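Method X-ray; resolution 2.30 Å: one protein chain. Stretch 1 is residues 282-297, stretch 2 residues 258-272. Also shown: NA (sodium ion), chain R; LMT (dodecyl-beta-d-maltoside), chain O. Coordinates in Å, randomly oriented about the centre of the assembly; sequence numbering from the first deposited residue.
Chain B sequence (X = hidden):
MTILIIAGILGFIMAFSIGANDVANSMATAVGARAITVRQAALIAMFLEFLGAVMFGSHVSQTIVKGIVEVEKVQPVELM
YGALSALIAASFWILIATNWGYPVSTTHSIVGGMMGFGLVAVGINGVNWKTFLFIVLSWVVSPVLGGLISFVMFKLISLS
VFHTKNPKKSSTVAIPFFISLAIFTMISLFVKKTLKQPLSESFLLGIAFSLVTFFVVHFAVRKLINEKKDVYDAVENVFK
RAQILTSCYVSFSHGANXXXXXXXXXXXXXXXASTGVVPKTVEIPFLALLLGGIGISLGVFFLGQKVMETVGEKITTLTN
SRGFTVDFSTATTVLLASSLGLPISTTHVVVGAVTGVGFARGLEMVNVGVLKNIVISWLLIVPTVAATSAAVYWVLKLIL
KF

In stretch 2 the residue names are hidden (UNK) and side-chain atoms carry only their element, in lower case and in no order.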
# COMPACT_ATOMS: atom_id res chain seq x y z
N VAL B 282 2.75 -26.81 -3.68
CA VAL B 282 3.37 -25.95 -4.68
C VAL B 282 3.66 -24.57 -4.09
O VAL B 282 2.78 -23.96 -3.47
CB VAL B 282 2.47 -25.82 -5.92
CG1 VAL B 282 3.02 -24.79 -6.91
CG2 VAL B 282 2.30 -27.17 -6.59
N GLU B 283 4.88 -24.08 -4.27
CA GLU B 283 5.22 -22.71 -3.93
C GLU B 283 5.41 -21.93 -5.24
O GLU B 283 6.25 -22.30 -6.06
CB GLU B 283 6.48 -22.65 -3.08
CG GLU B 283 6.61 -23.80 -2.09
CD GLU B 283 8.06 -24.16 -1.79
OE1 GLU B 283 8.90 -24.13 -2.72
OE2 GLU B 283 8.36 -24.46 -0.61
N ILE B 284 4.60 -20.90 -5.43
CA ILE B 284 4.68 -20.11 -6.66
C ILE B 284 5.90 -19.19 -6.60
O ILE B 284 5.97 -18.32 -5.71
CB ILE B 284 3.40 -19.29 -6.90
CG1 ILE B 284 2.18 -20.23 -6.99
CG2 ILE B 284 3.53 -18.46 -8.18
CD1 ILE B 284 2.16 -21.05 -8.27
N PRO B 285 6.86 -19.34 -7.52
CA PRO B 285 8.04 -18.45 -7.50
C PRO B 285 7.64 -17.00 -7.75
O PRO B 285 6.91 -16.69 -8.70
CB PRO B 285 8.91 -19.00 -8.65
CG PRO B 285 8.37 -20.39 -8.94
CD PRO B 285 6.90 -20.31 -8.62
N PHE B 286 8.12 -16.12 -6.87
CA PHE B 286 7.73 -14.72 -6.94
C PHE B 286 8.06 -14.12 -8.30
O PHE B 286 7.35 -13.23 -8.77
CB PHE B 286 8.39 -13.93 -5.82
CG PHE B 286 7.42 -13.53 -4.75
CD1 PHE B 286 6.31 -12.76 -5.07
CD2 PHE B 286 7.57 -13.96 -3.44
CE1 PHE B 286 5.38 -12.40 -4.11
CE2 PHE B 286 6.65 -13.61 -2.48
CZ PHE B 286 5.55 -12.83 -2.82
N LEU B 287 9.11 -14.61 -8.94
CA LEU B 287 9.42 -14.16 -10.30
C LEU B 287 8.21 -14.33 -11.23
O LEU B 287 7.91 -13.43 -12.02
CB LEU B 287 10.63 -14.94 -10.82
CG LEU B 287 11.52 -14.30 -11.89
CD1 LEU B 287 11.55 -12.79 -11.70
CD2 LEU B 287 12.93 -14.88 -11.81
N ALA B 288 7.50 -15.47 -11.13
CA ALA B 288 6.30 -15.68 -11.95
C ALA B 288 5.26 -14.61 -11.69
O ALA B 288 4.64 -14.09 -12.63
CB ALA B 288 5.69 -17.07 -11.67
N LEU B 289 5.01 -14.30 -10.42
CA LEU B 289 3.98 -13.32 -10.09
C LEU B 289 4.38 -11.92 -10.53
O LEU B 289 3.53 -11.13 -10.94
CB LEU B 289 3.70 -13.34 -8.60
CG LEU B 289 3.09 -14.62 -8.09
CD1 LEU B 289 3.11 -14.60 -6.56
CD2 LEU B 289 1.65 -14.73 -8.63
N LEU B 290 5.69 -11.61 -10.44
CA LEU B 290 6.19 -10.29 -10.82
C LEU B 290 6.10 -10.10 -12.33
O LEU B 290 5.69 -9.03 -12.80
CB LEU B 290 7.64 -10.13 -10.36
CG LEU B 290 7.94 -9.63 -8.95
CD1 LEU B 290 6.98 -10.13 -7.96
CD2 LEU B 290 9.35 -10.07 -8.56
N LEU B 291 6.46 -11.13 -13.09
CA LEU B 291 6.32 -11.09 -14.55
C LEU B 291 4.87 -10.92 -14.94
O LEU B 291 4.53 -10.07 -15.79
CB LEU B 291 6.90 -12.37 -15.16
CG LEU B 291 6.61 -12.72 -16.62
CD1 LEU B 291 7.38 -11.84 -17.56
CD2 LEU B 291 6.92 -14.20 -16.91
N GLY B 292 3.98 -11.70 -14.32
CA GLY B 292 2.56 -11.54 -14.62
C GLY B 292 2.05 -10.15 -14.29
O GLY B 292 1.31 -9.55 -15.07
N GLY B 293 2.45 -9.61 -13.14
CA GLY B 293 2.00 -8.28 -12.76
C GLY B 293 2.49 -7.21 -13.72
O GLY B 293 1.71 -6.38 -14.18
N ILE B 294 3.79 -7.23 -14.04
CA ILE B 294 4.34 -6.25 -14.97
C ILE B 294 3.64 -6.35 -16.32
O ILE B 294 3.33 -5.32 -16.94
CB ILE B 294 5.87 -6.42 -15.15
CG1 ILE B 294 6.63 -6.35 -13.83
CG2 ILE B 294 6.39 -5.35 -16.07
CD1 ILE B 294 6.17 -5.30 -12.96
N GLY B 295 3.45 -7.58 -16.82
CA GLY B 295 2.81 -7.74 -18.12
C GLY B 295 1.38 -7.23 -18.15
O GLY B 295 0.96 -6.60 -19.12
N ILE B 296 0.62 -7.51 -17.08
CA ILE B 296 -0.74 -6.97 -16.99
C ILE B 296 -0.71 -5.43 -17.01
O ILE B 296 -1.47 -4.79 -17.75
CB ILE B 296 -1.45 -7.49 -15.72
CG1 ILE B 296 -1.77 -8.98 -15.82
CG2 ILE B 296 -2.77 -6.77 -15.49
CD1 ILE B 296 -2.43 -9.54 -14.57
N SER B 297 0.18 -4.82 -16.21
CA SER B 297 0.29 -3.36 -16.18
C SER B 297 0.61 -2.80 -17.57
O SER B 297 0.00 -1.81 -18.02
CB SER B 297 1.36 -2.93 -15.19
OG SER B 297 0.89 -3.11 -13.87
N UNK B 258 -6.45 -12.86 -11.42
CA UNK B 258 -6.09 -13.17 -12.79
C UNK B 258 -4.59 -13.24 -13.07
O UNK B 258 -4.22 -13.71 -14.15
o UNK B 258 -8.60 -11.93 -15.13
o UNK B 258 -8.87 -13.11 -13.33
c UNK B 258 -8.16 -12.44 -14.09
c UNK B 258 -6.70 -12.14 -13.75
N UNK B 259 -3.71 -12.77 -12.16
CA UNK B 259 -2.29 -12.96 -12.49
C UNK B 259 -2.01 -14.44 -12.68
O UNK B 259 -1.19 -14.81 -13.53
c UNK B 259 -1.34 -13.06 -10.11
c UNK B 259 -1.34 -12.30 -11.46
c UNK B 259 0.10 -12.19 -12.05
N UNK B 260 -2.73 -15.30 -11.97
CA UNK B 260 -2.65 -16.75 -12.16
C UNK B 260 -2.76 -17.18 -13.62
O UNK B 260 -2.11 -18.15 -14.01
c UNK B 260 -3.75 -17.46 -11.36
N UNK B 261 -3.55 -16.49 -14.44
CA UNK B 261 -3.73 -16.99 -15.81
C UNK B 261 -2.45 -16.93 -16.62
O UNK B 261 -2.33 -17.65 -17.64
o UNK B 261 -6.38 -17.07 -14.89
c UNK B 261 -4.84 -16.23 -16.54
n UNK B 261 -7.00 -15.27 -16.09
c UNK B 261 -6.14 -16.21 -15.76
N UNK B 262 -1.49 -16.11 -16.20
CA UNK B 262 -0.16 -16.12 -16.79
C UNK B 262 0.89 -16.72 -15.88
O UNK B 262 1.80 -17.41 -16.36
c UNK B 262 0.26 -14.70 -17.19
N UNK B 263 0.76 -16.51 -14.56
CA UNK B 263 1.79 -16.93 -13.62
C UNK B 263 1.73 -18.42 -13.29
O UNK B 263 2.77 -19.01 -12.98
c UNK B 263 1.70 -16.10 -12.33
N UNK B 264 0.54 -19.03 -13.30
CA UNK B 264 0.41 -20.45 -13.10
C UNK B 264 1.17 -21.26 -14.13
O UNK B 264 2.03 -22.08 -13.79
N UNK B 265 0.90 -21.04 -15.43
CA UNK B 265 1.66 -21.80 -16.44
C UNK B 265 3.15 -21.56 -16.37
O UNK B 265 3.94 -22.52 -16.45
c UNK B 265 1.04 -21.33 -17.77
c UNK B 265 -0.37 -20.93 -17.40
c UNK B 265 -0.20 -20.27 -16.04
N UNK B 266 3.56 -20.29 -16.18
CA UNK B 266 4.98 -19.98 -16.06
C UNK B 266 5.58 -20.68 -14.84
O UNK B 266 6.68 -21.23 -14.90
c UNK B 266 4.81 -17.79 -17.31
c UNK B 266 5.22 -18.46 -16.01
c UNK B 266 6.71 -18.15 -15.68
N UNK B 267 4.89 -20.62 -13.70
CA UNK B 267 5.37 -21.31 -12.50
C UNK B 267 5.53 -22.80 -12.75
O UNK B 267 6.48 -23.42 -12.25
c UNK B 267 4.41 -21.09 -11.33
N UNK B 268 4.60 -23.41 -13.48
CA UNK B 268 4.73 -24.84 -13.73
C UNK B 268 6.01 -25.12 -14.52
O UNK B 268 6.74 -26.09 -14.23
c UNK B 268 3.49 -25.38 -14.46
N UNK B 269 6.30 -24.27 -15.51
CA UNK B 269 7.55 -24.45 -16.27
C UNK B 269 8.77 -24.26 -15.37
O UNK B 269 9.73 -25.05 -15.43
c UNK B 269 7.59 -23.50 -17.47
c UNK B 269 6.42 -23.81 -18.43
c UNK B 269 8.92 -23.62 -18.17
N UNK B 270 8.77 -23.22 -14.53
CA UNK B 270 9.88 -22.99 -13.61
C UNK B 270 10.05 -24.15 -12.64
O UNK B 270 11.18 -24.56 -12.34
s UNK B 270 9.32 -18.93 -12.84
c UNK B 270 9.68 -21.68 -12.85
c UNK B 270 9.67 -20.44 -13.76
c UNK B 270 10.76 -18.95 -11.76
N UNK B 271 8.95 -24.67 -12.11
CA UNK B 271 9.03 -25.75 -11.13
C UNK B 271 9.60 -27.00 -11.78
O UNK B 271 10.43 -27.69 -11.19
c UNK B 271 7.66 -26.01 -10.48
c UNK B 271 7.69 -27.27 -9.66
c UNK B 271 7.28 -24.86 -9.55
c UNK B 271 5.79 -24.84 -9.20
N UNK B 272 9.20 -27.29 -13.03
CA UNK B 272 9.76 -28.48 -13.67
C UNK B 272 11.25 -28.28 -13.97
O UNK B 272 12.08 -29.15 -13.66
c UNK B 272 7.54 -29.34 -14.53
c UNK B 272 9.63 -30.02 -15.69
c UNK B 272 8.95 -28.87 -14.92
NA NA R . -9.64 -15.20 -12.89
C1' LMT O . 5.00 -14.10 2.06
C2' LMT O . 5.27 -15.34 1.24
C3' LMT O . 5.28 -16.65 2.01
C4' LMT O . 5.76 -16.49 3.44
C5' LMT O . 5.14 -15.23 4.05
C6' LMT O . 5.48 -15.13 5.52
O1' LMT O . 5.53 -12.98 1.33
O2' LMT O . 4.27 -15.47 0.24
O3' LMT O . 6.14 -17.52 1.32
O5' LMT O . 5.62 -14.10 3.33
O6' LMT O . 5.20 -16.38 6.16
C1 LMT O . 4.64 -12.37 0.38
C2 LMT O . 5.30 -11.04 -0.06
C3 LMT O . 4.24 -9.92 0.03
C4 LMT O . 4.74 -8.78 -0.87
C5 LMT O . 3.93 -7.52 -0.52
C6 LMT O . 4.83 -6.32 -0.85
C7 LMT O . 3.92 -5.10 -1.08
C8 LMT O . 3.59 -4.46 0.30
C9 LMT O . 2.39 -3.49 0.10
C10 LMT O . 2.92 -2.06 -0.20
C11 LMT O . 1.78 -1.06 0.04
C12 LMT O . 2.13 0.29 -0.57
O HOH W 1 -7.92 -16.67 -12.71

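Position 258 has two side-chain carbons, the second carrying two oxygens, one of them 2.3 Å from the sodium ion NA. A similar fork with nitrogen would fit asparagine, but two oxygens and a bound cation suit a carboxylate: Asp258, whose charge meets the metal and not stretch 1. Position 259 has one carbon carrying two others, a β-branched trio wedged against Leu289, Gly292 and Ile296. This is Val259, whose two methyls serve two neighbours: its CG1 lies 3.7 Å from Leu289 CD2 and its CG2 3.6 Å from Gly292 C. Position 260 shows a lone carbon pointing away, hence Ala260.

Position 261 has two carbons, the second bearing one oxygen and one nitrogen, and is out of reach of stretch 1. It is Asn261, whose OD1 accepts a hydrogen bond from water 1, with 2.7 Å between Asn261 OD1 and the water O; the water is itself a sodium ligand. Position 262 has one carbon, directed toward stretch 1 but touching nothing there: Ala262. Position 263 has one carbon, touching Ala288 and Leu289: Ala263. Its CB packs 3.6 Å from Ala288 O, a spacing that a small side chain permits.

Position 264 has no side-chain atom: Gly264, where a CB would be crowded by Ala260 O at 3.0 Å. At 265 three carbons, out of reach of stretch 1, close a ring onto the backbone N, giving Pro265; lacking an N-H, it cannot bond to the preceding turn, and the helix kinks there. Position 266 repeats the one-plus-two carbon fork and faces Leu291 and Ala288: Val266, short and branched, with CG1 4.1 Å from Leu291 CD2. Position 267, one carbon touching Ile284, Pro285 and Ala288, is Ala267; its CB is 3.8 Å from Pro285 CD. Position 268, one carbon pointing away, is Ala268, and 269, a three-carbon fork out of reach, is Val269.

Position 270 is an unbranched chain of two carbons, sulfur and carbon, touching Pro285, Leu287 and Ala288, thus Met270. Its flexible thioether puts CE 3.6 Å from Pro285 CB. Position 271 has four carbons forked at the first, one arm two carbons long, touching Val282 and Glu283: Ile271, whose longer arm ends in CD1, 3.6 Å from Val282 CG1. Position 272, a three-carbon fork out of reach, is Val272.

The contact is apolar, without hydrogen bonds across it, and buries 642 Å². The helices run roughly antiparallel at 145°, their axes approaching to 8.3 Å. Small residues allow this closeness: Ala288 sits as a knob among Ala263, Val266, Ala267 and Met270, while at Gly292 an ideal CB would lie 2.5 Å from Val259 CG2, a clash that glycine avoids. Val282 and Pro285 extend the packing beyond the helix.

Stretch 2 258-272: DVANAAGPVAAVMIV
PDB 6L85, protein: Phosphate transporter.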